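Local coordinates for protein inosine-uridine nucleoside N-ribohydrolase (Xanthomonas oryzae pv. oryzae, PDB 4KL0) that binds calcium, is a bacterial effector with a nucleoside hydrolase fold, and may hydrolyse N-glycosyl bonds, at residues Val44-Ala49 / Gln78-Val83. Numbering follows the deposited sequence.
Sequences VTYTIA and QLAKGV
The phenol ring of Tyr46 meets Val83 at its edge, near the ring plane, where CD2 lies 4.0 Å from Val83 CG1. Ala80 comes in obliquely, its CB 3.8 Å from Tyr46 CE2 and 3.9 Å from Tyr46 OH; the methyl packs by CE2 and the hydroxyl end, the valine branch by CD2, nearer the Tyr46 backbone. Outside the two segments, the Phe84 ring also meets the tyrosine, with planes about 40° apart. With CG anti to the carbonyl carbon (chi1 -56°), Tyr46 reaches across to the other helix; CG1 of Val83, anti to its own backbone N (chi1 169°), is the branch that touches it. The two side chains cross at about a right angle. Helices 41-54 and 70-86 alternate with the parallel strands 28-34, 58-65 and 93-96 in the Rossmann-like core of the nucleoside hydrolase fold; between segments 44-49 and 78-83 the packing rests on Tyr46, and the nearest CA atoms, those of Tyr46 and Val83, are 7.8 Å apart. No hydrogen bond joins the segments. The buried Tyr46 hydroxyl is instead satisfied by Thr34 OG1, and the tyrosine side chain lies close to that of Asp42, a calcium ligand.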
loop_
_atom_site.group_PDB
_atom_site.type_symbol
_atom_site.label_atom_id
_atom_site.label_comp_id
_atom_site.label_asym_id
_atom_site.label_seq_id
_atom_site.Cartn_x
_atom_site.Cartn_y
_atom_site.Cartn_z
ATOM N N VAL A 44 1.554 -6.430 -3.622
ATOM C CA VAL A 44 0.754 -6.119 -4.804
ATOM C C VAL A 44 1.027 -4.675 -5.241
ATOM O O VAL A 44 1.152 -4.395 -6.460
ATOM C CB VAL A 44 -0.774 -6.305 -4.544
ATOM C CG1 VAL A 44 -1.537 -6.008 -5.876
ATOM C CG2 VAL A 44 -1.030 -7.768 -4.079
ATOM N N THR A 45 1.201 -3.770 -4.263
ATOM C CA THR A 45 1.475 -2.374 -4.615
ATOM C C THR A 45 2.825 -2.258 -5.327
ATOM O O THR A 45 2.954 -1.489 -6.298
ATOM C CB THR A 45 1.491 -1.495 -3.340
ATOM O OG1 THR A 45 0.297 -1.734 -2.616
ATOM C CG2 THR A 45 1.591 -0.013 -3.699
ATOM N N TYR A 46 3.859 -2.984 -4.866
ATOM C CA TYR A 46 5.167 -2.906 -5.509
ATOM C C TYR A 46 5.019 -3.409 -6.951
ATOM O O TYR A 46 5.640 -2.868 -7.899
ATOM C CB TYR A 46 6.207 -3.804 -4.814
ATOM C CG TYR A 46 6.422 -3.568 -3.341
ATOM C CD1 TYR A 46 6.016 -2.383 -2.725
ATOM C CD2 TYR A 46 7.015 -4.520 -2.558
ATOM C CE1 TYR A 46 6.174 -2.190 -1.345
ATOM C CE2 TYR A 46 7.210 -4.337 -1.213
ATOM C CZ TYR A 46 6.790 -3.177 -0.596
ATOM O OH TYR A 46 6.956 -3.079 0.758
ATOM N N THR A 47 4.202 -4.476 -7.109
ATOM C CA THR A 47 3.989 -5.091 -8.442
ATOM C C THR A 47 3.295 -4.129 -9.419
ATOM O O THR A 47 3.800 -3.902 -10.521
ATOM C CB THR A 47 3.209 -6.381 -8.320
ATOM O OG1 THR A 47 3.941 -7.259 -7.462
ATOM C CG2 THR A 47 3.057 -7.092 -9.666
ATOM N N ILE A 48 2.170 -3.535 -9.010
ATOM C CA ILE A 48 1.620 -2.517 -9.900
ATOM C C ILE A 48 2.497 -1.294 -10.093
ATOM O O ILE A 48 2.449 -0.704 -11.166
ATOM C CB ILE A 48 0.216 -2.086 -9.582
ATOM C CG1 ILE A 48 0.129 -1.310 -8.283
ATOM C CG2 ILE A 48 -0.740 -3.336 -9.512
ATOM C CD1 ILE A 48 -1.189 -0.539 -8.139
ATOM N N ALA A 49 3.305 -0.918 -9.095
ATOM C CA ALA A 49 4.251 0.190 -9.273
ATOM C C ALA A 49 5.259 -0.136 -10.365
ATOM O O ALA A 49 5.677 0.776 -11.080
ATOM C CB ALA A 49 4.976 0.540 -7.987
ATOM N N GLN A 78 14.463 -6.372 3.662
ATOM C CA GLN A 78 15.106 -7.368 2.835
ATOM C C GLN A 78 14.103 -8.020 1.921
ATOM O O GLN A 78 14.411 -8.280 0.755
ATOM C CB GLN A 78 15.777 -8.416 3.689
ATOM C CG GLN A 78 17.043 -7.862 4.428
ATOM C CD GLN A 78 17.601 -8.893 5.372
ATOM O OE1 GLN A 78 17.746 -10.058 4.996
ATOM N NE2 GLN A 78 17.891 -8.499 6.609
ATOM N N LEU A 79 12.901 -8.331 2.416
ATOM C CA LEU A 79 11.889 -8.849 1.505
ATOM C C LEU A 79 11.455 -7.854 0.402
ATOM O O LEU A 79 11.300 -8.231 -0.735
ATOM C CB LEU A 79 10.679 -9.333 2.305
ATOM C CG LEU A 79 9.474 -9.809 1.526
ATOM C CD1 LEU A 79 8.807 -10.797 2.355
ATOM C CD2 LEU A 79 8.511 -8.634 1.233
ATOM N N ALA A 80 11.230 -6.592 0.772
ATOM C CA ALA A 80 10.885 -5.604 -0.213
ATOM C C ALA A 80 11.960 -5.521 -1.282
ATOM O O ALA A 80 11.659 -5.530 -2.480
ATOM C CB ALA A 80 10.624 -4.233 0.411
ATOM N N LYS A 81 13.220 -5.474 -0.847
ATOM C CA LYS A 81 14.288 -5.336 -1.818
ATOM C C LYS A 81 14.392 -6.592 -2.699
ATOM O O LYS A 81 14.562 -6.486 -3.931
ATOM C CB LYS A 81 15.581 -4.998 -1.068
ATOM C CG LYS A 81 16.829 -4.903 -1.975
ATOM C CD LYS A 81 16.741 -3.676 -2.843
ATOM C CE LYS A 81 18.056 -3.404 -3.557
ATOM N NZ LYS A 81 17.830 -2.271 -4.465
ATOM N N GLY A 82 14.216 -7.767 -2.092
ATOM C CA GLY A 82 14.081 -9.001 -2.868
ATOM C C GLY A 82 12.992 -8.984 -3.935
ATOM O O GLY A 82 13.169 -9.519 -5.048
ATOM N N VAL A 83 11.843 -8.383 -3.614
ATOM C CA VAL A 83 10.767 -8.266 -4.573
ATOM C C VAL A 83 11.090 -7.252 -5.667
ATOM O O VAL A 83 10.944 -7.562 -6.858
ATOM C CB VAL A 83 9.447 -7.909 -3.877
ATOM C CG1 VAL A 83 8.345 -7.513 -4.908
ATOM C CG2 VAL A 83 8.977 -9.069 -2.983
#